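Local coordinates for Mll2253 protein (Mesorhizobium loti, PDB 3Q63) that is of unknown function but belongs to the AHA1 family of Bet v 1-like proteins and is seen as a pair of subunits in the crystal structure, at residues B[37-41]-B[52-56]; B[60-64]-B[76-80]. One frame throughout, in Å; residues are numbered along the deposited sequence.

In the fold
Both interactions lie in the antiparallel sheet, within the AHA1-like region of one chain. Interaction 1 joins strands 40-41 and 50-54 at one margin of the sheet. Interaction 2 joins strand 60-69 to strand 73-77 and the residues that follow it. Each pairs the arms of a beta hairpin, and interaction 1 closes before interaction 2 opens. Their centres are about 11 Å apart. They meet because strands 50-54 and 60-69 are neighbours: Leu61 N probably bonds to Ile53 O at 2.9 Å, and Asn52 ND2 probably bonds to Leu61 O. Successive hairpins thus build one continuous sheet, consistent with the helix-grip fold. Both contacts also touch the second subunit.

Interaction 1: residues B[37-41]-B[52-56]; sequences WLMKN and NISAD
Met39, a selenomethionine, lays its SE over one face of the peptide group between Ser54 and Ala55, 3.6 Å from Ser54 C. Lys40 CB comes to Ser54 O from the other side of that peptide plane, at 3.3 Å. Farther along, one face of the Trp37 indole carries Leu38 CB near its rim. Leu38 CG stands opposite the backbone N (chi1 -170°), and this carries CD2 to Ile53 CD1, 3.8 Å away. The two side chains cross at about a right angle. Met39 SE also packs on Ala55 CB, at 4.1 Å.

One direct backbone hydrogen bond joins the segments, from Ser54 N to Lys40 O at 3.0 Å. The donor is tilted 32° from the carbonyl plane. Ile53 CA adds a CA-H...O contact to the same oxygen. Asn41 and Ile53 form the next, non-hydrogen-bonded antiparallel pair. A water accepts from Lys40 N at 2.9 Å and makes a weak bond to Ser54 O.

Ser54 OG and Asp56 OD1 turn to Arg119 of the second subunit, by a hydrogen bond and a salt bridge. With one direct backbone bond and a weak water link, strand 40-41, outermost within this chain, is lightly bonded and relies also on side-chain packing.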
ATOM      1  N   TRP B  37      -2.164  12.305   1.957  1.00 21.22           N
ATOM      2  CA  TRP B  37      -2.079  11.999   0.533  1.00 19.55           C
ATOM      3  C   TRP B  37      -1.191  10.798   0.256  1.00 19.72           C
ATOM      4  O   TRP B  37      -1.295  10.167  -0.796  1.00 21.32           O
ATOM      5  CB  TRP B  37      -1.563  13.200  -0.265  1.00 18.12           C
ATOM      6  CG  TRP B  37      -0.214  13.699   0.153  1.00 17.41           C
ATOM      7  CD1 TRP B  37       0.055  14.613   1.135  1.00 14.82           C
ATOM      8  CD2 TRP B  37       1.054  13.303  -0.383  1.00 18.52           C
ATOM      9  NE1 TRP B  37       1.409  14.810   1.244  1.00 14.04           N
ATOM     10  CE2 TRP B  37       2.047  14.020   0.325  1.00 17.17           C
ATOM     11  CE3 TRP B  37       1.450  12.412  -1.389  1.00 19.12           C
ATOM     12  CZ2 TRP B  37       3.408  13.873   0.060  1.00 17.30           C
ATOM     13  CZ3 TRP B  37       2.814  12.265  -1.653  1.00 20.64           C
ATOM     14  CH2 TRP B  37       3.774  12.995  -0.929  1.00 20.95           C
ATOM     15  N   LEU B  38      -0.312  10.482   1.199  1.00 17.70           N
ATOM     16  CA  LEU B  38       0.579   9.346   1.038  1.00 18.86           C
ATOM     17  C   LEU B  38       0.102   8.243   1.980  1.00 17.47           C
ATOM     18  O   LEU B  38      -0.791   7.472   1.629  1.00 17.89           O
ATOM     19  CB  LEU B  38       2.013   9.765   1.357  1.00 18.46           C
ATOM     20  CG  LEU B  38       3.089   8.751   0.995  1.00 23.48           C
ATOM     21  CD1 LEU B  38       3.117   8.517  -0.521  1.00 23.91           C
ATOM     22  CD2 LEU B  38       4.421   9.269   1.475  1.00 21.88           C
HETATM   23  N   MSE B  39       0.694   8.172   3.170  1.00 17.20           N
HETATM   24  CA  MSE B  39       0.296   7.194   4.182  1.00 18.61           C
HETATM   25  C   MSE B  39       1.075   7.407   5.475  1.00 19.44           C
HETATM   26  O   MSE B  39       1.944   8.277   5.554  1.00 19.33           O
HETATM   27  CB  MSE B  39       0.504   5.758   3.673  1.00 20.91           C
HETATM   28  CG  MSE B  39       1.957   5.330   3.539  1.00 22.73           C
HETATM   29 SE   MSE B  39       2.177   3.655   2.559  1.00 32.49          SE
HETATM   30  CE  MSE B  39       2.322   4.350   0.754  1.00 23.98           C
ATOM     31  N   LYS B  40       0.729   6.608   6.482  1.00 20.20           N
ATOM     32  CA  LYS B  40       1.346   6.636   7.804  1.00 20.30           C
ATOM     33  C   LYS B  40       2.856   6.796   7.689  1.00 20.05           C
ATOM     34  O   LYS B  40       3.500   6.124   6.885  1.00 17.18           O
ATOM     35  CB  LYS B  40       1.032   5.331   8.533  1.00 23.25           C
ATOM     36  CG  LYS B  40       0.806   5.455  10.031  1.00 27.91           C
ATOM     37  CD  LYS B  40       2.002   6.009  10.768  1.00 30.98           C
ATOM     38  CE  LYS B  40       1.760   5.972  12.278  1.00 35.09           C
ATOM     39  NZ  LYS B  40       1.509   4.581  12.768  1.00 34.00           N
ATOM     40  N   ASN B  41       3.424   7.672   8.510  1.00 17.79           N
ATOM     41  CA  ASN B  41       4.854   7.916   8.459  1.00 15.76           C
ATOM     42  C   ASN B  41       5.326   8.685   9.678  1.00 16.50           C
ATOM     43  O   ASN B  41       4.526   9.285  10.394  1.00 15.63           O
ATOM     44  CB  ASN B  41       5.185   8.763   7.241  1.00 15.65           C
ATOM     45  CG  ASN B  41       4.634  10.170   7.363  1.00 14.95           C
ATOM     46  OD1 ASN B  41       3.434  10.401   7.184  1.00 17.29           O
ATOM     47  ND2 ASN B  41       5.506  11.119   7.697  1.00 13.72           N
ATOM     48  N   ASN B  52      10.005   5.453   8.446  1.00 18.56           N
ATOM     49  CA  ASN B  52       9.273   4.476   7.661  1.00 18.09           C
ATOM     50  C   ASN B  52       7.969   5.080   7.177  1.00 18.83           C
ATOM     51  O   ASN B  52       7.459   6.047   7.741  1.00 19.18           O
ATOM     52  CB  ASN B  52       8.942   3.223   8.486  1.00 18.79           C
ATOM     53  CG  ASN B  52      10.171   2.455   8.899  1.00 19.01           C
ATOM     54  OD1 ASN B  52      10.642   2.586  10.021  1.00 20.85           O
ATOM     55  ND2 ASN B  52      10.708   1.654   7.985  1.00 17.12           N
ATOM     56  N   ILE B  53       7.447   4.487   6.117  1.00 16.10           N
ATOM     57  CA  ILE B  53       6.185   4.880   5.528  1.00 16.60           C
ATOM     58  C   ILE B  53       5.486   3.521   5.468  1.00 17.62           C
ATOM     59  O   ILE B  53       5.987   2.594   4.828  1.00 18.78           O
ATOM     60  CB  ILE B  53       6.396   5.468   4.112  1.00 16.60           C
ATOM     61  CG1 ILE B  53       7.220   6.754   4.204  1.00 17.87           C
ATOM     62  CG2 ILE B  53       5.059   5.794   3.467  1.00 15.59           C
ATOM     63  CD1 ILE B  53       7.439   7.450   2.856  1.00 19.66           C
ATOM     64  N   SER B  54       4.361   3.388   6.165  1.00 16.96           N
ATOM     65  CA  SER B  54       3.657   2.110   6.211  1.00 16.38           C
ATOM     66  C   SER B  54       2.170   2.185   5.890  1.00 17.23           C
ATOM     67  O   SER B  54       1.512   3.207   6.114  1.00 15.68           O
ATOM     68  CB  SER B  54       3.853   1.462   7.589  1.00 15.18           C
ATOM     69  OG  SER B  54       3.280   2.255   8.619  1.00 15.33           O
ATOM     70  N   ALA B  55       1.648   1.075   5.376  1.00 16.13           N
ATOM     71  CA  ALA B  55       0.248   0.964   4.987  1.00 15.14           C
ATOM     72  C   ALA B  55      -0.576   0.181   6.005  1.00 14.93           C
ATOM     73  O   ALA B  55      -0.029  -0.575   6.806  1.00 15.19           O
ATOM     74  CB  ALA B  55       0.159   0.285   3.623  1.00 18.71           C
ATOM     75  N   ASP B  56      -1.896   0.333   5.959  1.00 16.03           N
ATOM     76  CA  ASP B  56      -2.747  -0.379   6.910  1.00 16.21           C
ATOM     77  C   ASP B  56      -2.731  -1.896   6.737  1.00 16.26           C
ATOM     78  O   ASP B  56      -2.963  -2.625   7.698  1.00 17.72           O
ATOM     79  CB  ASP B  56      -4.197   0.115   6.826  1.00 17.08           C
ATOM     80  CG  ASP B  56      -4.362   1.540   7.342  1.00 20.00           C
ATOM     81  OD1 ASP B  56      -3.534   1.983   8.167  1.00 21.46           O
ATOM     82  OD2 ASP B  56      -5.333   2.202   6.930  1.00 20.02           O
TER
HETATM   83  O   HOH W   1      -1.558   4.826   6.158  1.00 15.59           O

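Interaction 2: residues B[60-64]-B[76-80]; sequences VLDCE and YTWNL
Leu61 and Trp78 meet through their first torsions. Leu61 CG lies anti to its own carbonyl carbon (chi1 -75°), and Trp78 CG lies opposite its backbone N (chi1 -178°). This sets Leu61 CD1 over one face of the indole in a CH-pi contact, 3.5 Å from the centroid of the five-membered ring. The other methyl, Leu61 CD2, packs on Leu80 CD1 at 3.7 Å.

Asp62 and Asn79 form an antiparallel hydrogen-bonded pair. The bond from Asp62 N to Asn79 O is 2.8 Å and nearly straight, at 171°. Asn79 N returns a bond to Asp62 O at 3.0 Å. Next to it, Thr77 N donates to Glu64 O at 2.8 Å. Glu64 N makes a weak, bent bond to Thr77 OG1, while Thr77 O is buried without a polar partner, 3.0 Å from Cys63 CB.

Trp78 NE1 bonds to Trp57 O of the second subunit. Replacing Trp78 by an alanine is likely to leave that oxygen without this donor and Leu61 CD1 without an aromatic face to rest on.

Trp78 also meets Trp128 of helix 118-141. Strand 50-54 flanks segment 60-64. Beyond segment 76-80, Tyr76 makes backbone hydrogen bonds with Val93 of strand 92-100, and Trp78 with Ser91 just before it.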
ATOM      1  N   VAL B  60       5.456  -1.913   4.214  1.00 16.24           N
ATOM      2  CA  VAL B  60       6.276  -0.871   4.830  1.00 17.72           C
ATOM      3  C   VAL B  60       7.529  -0.585   4.024  1.00 18.32           C
ATOM      4  O   VAL B  60       8.091  -1.477   3.402  1.00 18.56           O
ATOM      5  CB  VAL B  60       6.688  -1.271   6.271  1.00 18.26           C
ATOM      6  CG1 VAL B  60       7.431  -2.574   6.254  1.00 21.35           C
ATOM      7  CG2 VAL B  60       7.539  -0.179   6.905  1.00 18.74           C
ATOM      8  N   LEU B  61       7.946   0.674   4.037  1.00 16.50           N
ATOM      9  CA  LEU B  61       9.139   1.114   3.338  1.00 17.47           C
ATOM     10  C   LEU B  61      10.084   1.722   4.360  1.00 16.45           C
ATOM     11  O   LEU B  61       9.639   2.309   5.349  1.00 15.49           O
ATOM     12  CB  LEU B  61       8.795   2.177   2.292  1.00 20.49           C
ATOM     13  CG  LEU B  61       8.115   1.684   1.019  1.00 20.81           C
ATOM     14  CD1 LEU B  61       7.651   2.869   0.219  1.00 25.08           C
ATOM     15  CD2 LEU B  61       9.075   0.823   0.228  1.00 22.77           C
ATOM     16  N   ASP B  62      11.386   1.571   4.120  1.00 15.70           N
ATOM     17  CA  ASP B  62      12.417   2.121   4.999  1.00 17.09           C
ATOM     18  C   ASP B  62      12.987   3.335   4.286  1.00 17.38           C
ATOM     19  O   ASP B  62      13.446   3.225   3.149  1.00 13.98           O
ATOM     20  CB  ASP B  62      13.536   1.110   5.210  1.00 19.15           C
ATOM     21  CG  ASP B  62      13.027  -0.225   5.722  1.00 26.61           C
ATOM     22  OD1 ASP B  62      13.717  -1.245   5.496  1.00 28.71           O
ATOM     23  OD2 ASP B  62      11.944  -0.250   6.345  1.00 26.73           O
ATOM     24  N   CYS B  63      12.994   4.480   4.961  1.00 17.06           N
ATOM     25  CA  CYS B  63      13.480   5.709   4.342  1.00 17.44           C
ATOM     26  C   CYS B  63      14.483   6.494   5.176  1.00 18.81           C
ATOM     27  O   CYS B  63      14.556   6.353   6.401  1.00 16.39           O
ATOM     28  CB  CYS B  63      12.310   6.643   4.030  1.00 18.00           C
ATOM     29  SG  CYS B  63      10.868   5.873   3.306  1.00 21.90           S
ATOM     30  N   GLU B  64      15.236   7.345   4.489  1.00 15.93           N
ATOM     31  CA  GLU B  64      16.226   8.188   5.127  1.00 18.89           C
ATOM     32  C   GLU B  64      16.259   9.529   4.403  1.00 17.58           C
ATOM     33  O   GLU B  64      16.335   9.569   3.177  1.00 17.75           O
ATOM     34  CB  GLU B  64      17.603   7.537   5.046  1.00 20.30           C
ATOM     35  CG  GLU B  64      18.664   8.291   5.820  1.00 24.89           C
ATOM     36  CD  GLU B  64      20.061   8.034   5.293  1.00 25.39           C
ATOM     37  OE1 GLU B  64      20.318   6.910   4.818  1.00 26.24           O
ATOM     38  OE2 GLU B  64      20.903   8.958   5.370  1.00 27.26           O
ATOM     39  N   TYR B  76      14.790  11.785  -0.192  1.00 15.93           N
ATOM     40  CA  TYR B  76      14.937  10.719   0.787  1.00 14.74           C
ATOM     41  C   TYR B  76      14.898   9.354   0.121  1.00 15.65           C
ATOM     42  O   TYR B  76      14.328   9.205  -0.971  1.00 14.75           O
ATOM     43  CB  TYR B  76      13.862  10.790   1.891  1.00 14.54           C
ATOM     44  CG  TYR B  76      12.412  10.982   1.465  1.00 13.38           C
ATOM     45  CD1 TYR B  76      11.807  12.237   1.553  1.00 15.22           C
ATOM     46  CD2 TYR B  76      11.622   9.900   1.066  1.00 14.57           C
ATOM     47  CE1 TYR B  76      10.452  12.415   1.263  1.00 16.52           C
ATOM     48  CE2 TYR B  76      10.263  10.065   0.773  1.00 14.72           C
ATOM     49  CZ  TYR B  76       9.685  11.326   0.876  1.00 17.07           C
ATOM     50  OH  TYR B  76       8.342  11.497   0.599  1.00 13.87           O
ATOM     51  N   THR B  77      15.523   8.368   0.768  1.00 15.50           N
ATOM     52  CA  THR B  77      15.546   7.005   0.245  1.00 15.24           C
ATOM     53  C   THR B  77      14.149   6.424   0.369  1.00 14.85           C
ATOM     54  O   THR B  77      13.351   6.845   1.210  1.00 13.10           O
ATOM     55  CB  THR B  77      16.517   6.080   1.030  1.00 15.12           C
ATOM     56  OG1 THR B  77      16.242   6.188   2.433  1.00 17.85           O
ATOM     57  CG2 THR B  77      17.976   6.447   0.759  1.00 14.99           C
ATOM     58  N   TRP B  78      13.883   5.442  -0.480  1.00 13.82           N
ATOM     59  CA  TRP B  78      12.595   4.773  -0.563  1.00 14.30           C
ATOM     60  C   TRP B  78      12.986   3.332  -0.863  1.00 14.61           C
ATOM     61  O   TRP B  78      13.066   2.929  -2.026  1.00 15.94           O
ATOM     62  CB  TRP B  78      11.831   5.417  -1.717  1.00 14.32           C
ATOM     63  CG  TRP B  78      10.469   4.931  -1.983  1.00 16.02           C
ATOM     64  CD1 TRP B  78      10.112   3.744  -2.560  1.00 15.13           C
ATOM     65  CD2 TRP B  78       9.260   5.668  -1.797  1.00 17.26           C
ATOM     66  NE1 TRP B  78       8.753   3.706  -2.753  1.00 15.95           N
ATOM     67  CE2 TRP B  78       8.207   4.875  -2.293  1.00 17.14           C
ATOM     68  CE3 TRP B  78       8.966   6.928  -1.260  1.00 17.98           C
ATOM     69  CZ2 TRP B  78       6.877   5.302  -2.271  1.00 19.86           C
ATOM     70  CZ3 TRP B  78       7.643   7.355  -1.238  1.00 20.37           C
ATOM     71  CH2 TRP B  78       6.614   6.542  -1.741  1.00 20.21           C
ATOM     72  N   ASN B  79      13.241   2.571   0.201  1.00 14.62           N
ATOM     73  CA  ASN B  79      13.706   1.188   0.088  1.00 15.38           C
ATOM     74  C   ASN B  79      12.881   0.119   0.757  1.00 18.37           C
ATOM     75  O   ASN B  79      12.111   0.375   1.679  1.00 16.79           O
ATOM     76  CB  ASN B  79      15.105   1.050   0.679  1.00 14.10           C
ATOM     77  CG  ASN B  79      16.089   2.043   0.111  1.00 18.70           C
ATOM     78  OD1 ASN B  79      15.938   2.536  -1.010  1.00 16.51           O
ATOM     79  ND2 ASN B  79      17.132   2.321   0.880  1.00 18.36           N
ATOM     80  N   LEU B  80      13.104  -1.110   0.313  1.00 18.90           N
ATOM     81  CA  LEU B  80      12.423  -2.254   0.891  1.00 21.75           C
ATOM     82  C   LEU B  80      13.332  -3.463   0.668  1.00 21.29           C
ATOM     83  O   LEU B  80      13.554  -3.886  -0.467  1.00 22.85           O
ATOM     84  CB  LEU B  80      11.057  -2.420   0.217  1.00 22.24           C
ATOM     85  CG  LEU B  80      10.050  -3.357   0.867  1.00 26.38           C
ATOM     86  CD1 LEU B  80       8.639  -2.813   0.681  1.00 27.05           C
ATOM     87  CD2 LEU B  80      10.195  -4.732   0.253  1.00 24.71           C
TER